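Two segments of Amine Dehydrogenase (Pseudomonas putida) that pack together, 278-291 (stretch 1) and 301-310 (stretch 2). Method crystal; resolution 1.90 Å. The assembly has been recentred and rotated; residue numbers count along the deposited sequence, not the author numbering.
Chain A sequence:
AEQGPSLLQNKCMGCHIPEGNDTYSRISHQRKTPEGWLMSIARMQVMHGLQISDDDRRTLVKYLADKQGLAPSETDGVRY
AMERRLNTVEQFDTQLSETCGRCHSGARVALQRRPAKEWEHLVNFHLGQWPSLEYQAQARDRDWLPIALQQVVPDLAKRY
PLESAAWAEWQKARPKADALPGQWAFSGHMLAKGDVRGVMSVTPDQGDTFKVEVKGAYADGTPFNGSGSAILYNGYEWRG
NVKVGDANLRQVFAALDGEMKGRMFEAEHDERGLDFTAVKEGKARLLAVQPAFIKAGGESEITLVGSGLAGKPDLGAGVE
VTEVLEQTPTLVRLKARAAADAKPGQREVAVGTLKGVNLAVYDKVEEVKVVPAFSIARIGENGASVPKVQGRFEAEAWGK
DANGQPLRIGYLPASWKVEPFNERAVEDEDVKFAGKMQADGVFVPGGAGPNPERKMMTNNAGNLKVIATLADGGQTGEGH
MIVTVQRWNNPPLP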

# COMPACT_ATOMS: atom_id res chain seq x y z
N ALA A 278 15.87 -5.05 -28.12
CA ALA A 278 15.88 -4.87 -29.57
C ALA A 278 17.18 -4.23 -30.01
O ALA A 278 17.92 -3.66 -29.19
CB ALA A 278 14.69 -4.02 -30.02
N VAL A 279 17.47 -4.34 -31.30
CA VAL A 279 18.68 -3.78 -31.87
C VAL A 279 18.37 -3.16 -33.22
O VAL A 279 17.68 -3.76 -34.05
CB VAL A 279 19.77 -4.87 -32.03
CG1 VAL A 279 20.92 -4.36 -32.88
CG2 VAL A 279 20.30 -5.25 -30.67
N LYS A 280 18.87 -1.95 -33.44
CA LYS A 280 18.63 -1.26 -34.69
C LYS A 280 19.52 -1.80 -35.81
O LYS A 280 20.68 -2.15 -35.60
CB LYS A 280 18.87 0.24 -34.55
CG LYS A 280 18.47 1.03 -35.78
CD LYS A 280 18.86 2.49 -35.65
CE LYS A 280 18.53 3.28 -36.93
NZ LYS A 280 19.28 2.76 -38.13
N GLU A 281 18.94 -1.85 -37.00
CA GLU A 281 19.65 -2.30 -38.19
C GLU A 281 20.86 -1.40 -38.38
O GLU A 281 20.84 -0.24 -37.97
CB GLU A 281 18.72 -2.20 -39.41
CG GLU A 281 18.17 -0.79 -39.63
CD GLU A 281 17.35 -0.67 -40.91
OE1 GLU A 281 16.46 0.20 -40.95
OE2 GLU A 281 17.62 -1.44 -41.87
N GLY A 282 21.91 -1.95 -38.98
CA GLY A 282 23.12 -1.17 -39.20
C GLY A 282 24.31 -1.67 -38.42
O GLY A 282 25.45 -1.34 -38.77
N LYS A 283 24.07 -2.41 -37.34
CA LYS A 283 25.13 -2.98 -36.51
C LYS A 283 24.80 -4.47 -36.38
O LYS A 283 23.67 -4.82 -36.06
CB LYS A 283 25.14 -2.37 -35.11
CG LYS A 283 24.78 -0.90 -35.02
CD LYS A 283 24.52 -0.47 -33.55
CE LYS A 283 23.39 -1.30 -32.90
NZ LYS A 283 22.07 -1.12 -33.58
N ALA A 284 25.79 -5.34 -36.62
CA ALA A 284 25.61 -6.79 -36.52
C ALA A 284 25.58 -7.24 -35.06
O ALA A 284 26.57 -7.11 -34.33
CB ALA A 284 26.71 -7.53 -37.27
N ARG A 285 24.42 -7.76 -34.65
CA ARG A 285 24.23 -8.24 -33.29
C ARG A 285 23.53 -9.59 -33.35
O ARG A 285 22.86 -9.92 -34.32
CB ARG A 285 23.37 -7.26 -32.48
CG ARG A 285 24.03 -5.91 -32.15
CD ARG A 285 24.60 -5.84 -30.71
NE ARG A 285 23.55 -5.79 -29.69
CZ ARG A 285 22.99 -6.86 -29.12
NH1 ARG A 285 23.39 -8.09 -29.46
NH2 ARG A 285 22.02 -6.71 -28.23
N LEU A 286 23.72 -10.38 -32.30
CA LEU A 286 23.08 -11.68 -32.19
C LEU A 286 22.31 -11.59 -30.87
O LEU A 286 22.89 -11.70 -29.79
CB LEU A 286 24.15 -12.78 -32.15
CG LEU A 286 23.71 -14.24 -32.24
CD1 LEU A 286 22.69 -14.44 -33.35
CD2 LEU A 286 24.94 -15.10 -32.49
N LEU A 287 21.01 -11.30 -30.99
CA LEU A 287 20.11 -11.14 -29.85
C LEU A 287 19.84 -12.34 -28.96
O LEU A 287 20.07 -12.27 -27.75
CB LEU A 287 18.76 -10.58 -30.32
CG LEU A 287 18.62 -9.08 -30.58
CD1 LEU A 287 17.15 -8.78 -30.79
CD2 LEU A 287 19.16 -8.29 -29.39
N ALA A 288 19.30 -13.41 -29.53
CA ALA A 288 18.96 -14.59 -28.75
C ALA A 288 18.82 -15.89 -29.55
O ALA A 288 18.79 -15.89 -30.78
CB ALA A 288 17.67 -14.32 -27.97
N VAL A 289 18.78 -17.01 -28.82
CA VAL A 289 18.60 -18.34 -29.37
C VAL A 289 17.24 -18.72 -28.78
O VAL A 289 17.03 -18.52 -27.58
CB VAL A 289 19.66 -19.35 -28.84
CG1 VAL A 289 19.64 -20.62 -29.66
CG2 VAL A 289 21.03 -18.74 -28.85
N GLN A 290 16.33 -19.22 -29.59
CA GLN A 290 15.01 -19.59 -29.10
C GLN A 290 14.60 -20.97 -29.64
O GLN A 290 14.26 -21.10 -30.80
CB GLN A 290 13.96 -18.55 -29.52
CG GLN A 290 14.32 -17.10 -29.17
CD GLN A 290 13.21 -16.12 -29.49
OE1 GLN A 290 12.32 -16.40 -30.29
NE2 GLN A 290 13.24 -14.96 -28.85
N PRO A 291 14.60 -22.00 -28.78
CA PRO A 291 14.94 -22.04 -27.35
C PRO A 291 16.43 -21.90 -27.12
O PRO A 291 17.22 -22.03 -28.05
CB PRO A 291 14.48 -23.44 -26.92
CG PRO A 291 13.46 -23.82 -27.96
CD PRO A 291 14.08 -23.31 -29.21
N GLU A 301 13.72 -27.56 -33.13
CA GLU A 301 13.68 -26.44 -34.05
C GLU A 301 14.18 -25.23 -33.27
O GLU A 301 13.55 -24.80 -32.30
CB GLU A 301 12.25 -26.21 -34.53
CG GLU A 301 12.11 -25.50 -35.90
CD GLU A 301 12.06 -23.98 -35.82
OE1 GLU A 301 11.08 -23.43 -35.25
OE2 GLU A 301 12.99 -23.32 -36.36
N ILE A 302 15.36 -24.74 -33.64
CA ILE A 302 15.93 -23.58 -32.98
C ILE A 302 15.96 -22.41 -33.95
O ILE A 302 16.27 -22.57 -35.13
CB ILE A 302 17.35 -23.87 -32.50
CG1 ILE A 302 17.32 -24.94 -31.42
CG2 ILE A 302 17.99 -22.61 -31.95
CD1 ILE A 302 18.68 -25.23 -30.81
N THR A 303 15.63 -21.23 -33.45
CA THR A 303 15.64 -20.04 -34.26
C THR A 303 16.52 -18.97 -33.61
O THR A 303 16.50 -18.79 -32.40
CB THR A 303 14.22 -19.52 -34.56
OG1 THR A 303 14.16 -18.10 -34.38
CG2 THR A 303 13.18 -20.21 -33.70
N LEU A 304 17.38 -18.37 -34.42
CA LEU A 304 18.29 -17.32 -33.97
C LEU A 304 17.71 -15.97 -34.33
O LEU A 304 17.21 -15.76 -35.43
CB LEU A 304 19.68 -17.50 -34.61
CG LEU A 304 20.53 -18.70 -34.20
CD1 LEU A 304 20.73 -18.70 -32.68
CD2 LEU A 304 19.89 -20.01 -34.65
N VAL A 305 17.75 -15.05 -33.37
CA VAL A 305 17.21 -13.71 -33.57
C VAL A 305 18.38 -12.74 -33.53
O VAL A 305 19.33 -12.94 -32.76
CB VAL A 305 16.20 -13.34 -32.45
CG1 VAL A 305 15.43 -12.08 -32.82
CG2 VAL A 305 15.25 -14.49 -32.19
N GLY A 306 18.35 -11.72 -34.38
CA GLY A 306 19.43 -10.76 -34.39
C GLY A 306 19.38 -9.75 -35.50
O GLY A 306 18.38 -9.62 -36.20
N SER A 307 20.47 -9.01 -35.64
CA SER A 307 20.59 -7.99 -36.67
C SER A 307 21.86 -8.20 -37.48
O SER A 307 22.94 -8.39 -36.91
CB SER A 307 20.59 -6.60 -36.02
OG SER A 307 20.70 -5.58 -37.00
N GLY A 308 21.73 -8.18 -38.80
CA GLY A 308 22.87 -8.36 -39.68
C GLY A 308 23.44 -9.76 -39.62
O GLY A 308 24.67 -9.94 -39.58
N LEU A 309 22.56 -10.76 -39.61
CA LEU A 309 22.98 -12.16 -39.55
C LEU A 309 23.42 -12.67 -40.92
O LEU A 309 22.63 -12.72 -41.87
CB LEU A 309 21.86 -13.05 -39.00
CG LEU A 309 21.35 -12.77 -37.58
CD1 LEU A 309 20.28 -13.79 -37.21
CD2 LEU A 309 22.50 -12.81 -36.58
N ALA A 310 24.69 -13.02 -41.03
CA ALA A 310 25.24 -13.54 -42.28
C ALA A 310 26.31 -14.56 -41.93
O ALA A 310 27.16 -14.32 -41.05
CB ALA A 310 25.82 -12.43 -43.14

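Six backbone hydrogen bonds join two antiparallel strands, 285-290 and 301-307. Three residue pairs bond in both directions. At Arg-285 and Ser-307, Arg-285 N donates to Ser-307 O at 2.8 Å, and Ser-307 N donates to Arg-285 O at 2.9 Å. At Gln-290 and Thr-303, Gln-290 N donates to Thr-303 O at 2.8 Å, and Thr-303 N returns the bond to Gln-290 O at 3.0 Å. The middle pair is less even. Val-305 N to Ala-288 O is 2.9 Å and nearly straight, with an angle of 174° at the hydrogen. Ala-288 N to Val-305 O is longer, at 3.3 Å. Leu-287 N also lies 2.9 Å from Val-305 O.

One side-chain hydrogen bond crosses the contact. Ser-307 OG donates to Lys-283 O at 3.2 Å, tying the strand to the loop before Arg-285. Lys-283 NZ donates back to Lys-280 O at 2.7 Å, joining the loop to the end of the preceding strand. Weaker CA-H...O contacts add to the backbone pairing. Ala-284 CA lies 3.1 Å from Ser-307 O, and Leu-304 CA lies 3.5 Å from Ala-288 O.

The register shifts within the pairing. Between the Arg-285/Ser-307 and Ala-288/Val-305 pairs, stretch 1 has two residues, Leu-286 and Leu-287, and stretch 2 has one, Gly-306. The phi/psi of Leu-287, -64/-60, departs from the extended values of its neighbours.

Gly-306 fits close against the opposing backbone. An ideal CB there would lie 2.6 Å from Arg-285 O, a clash. At Gly-308, an ideal CB would be tight against Ala-284 CA, at 3.3 Å, and the positive phi also favours glycine.

Apolar packing joins the strands on the face that carries Leu-286, Val-289 and Leu-304. Val-289 CG1 lies 3.7 Å from Leu-304 CD1 and 3.5 Å from Ile-302 CG2. Leu-286 CD1 reaches Leu-309 CD2 at 3.6 Å, so the packing extends past the end of the second strand. The side chain of Leu-287 points toward the other stretch, and Leu-287 CD1 comes within 4.2 Å of Val-305 CG1. On the other face, with Ala-288 and Val-305, the side chain of Gln-290 lies along Val-305, with Gln-290 CD 3.8 Å from Val-305 CG2. The polar end of Gln-290 is hydrogen-bonded elsewhere in the structure. Val-279 CG1 approaches Ser-307 CB at 3.9 Å. Pro-291, which follows a cis peptide bond, closes the contact with Pro-291 CD 4.2 Å from Ile-302 CG1.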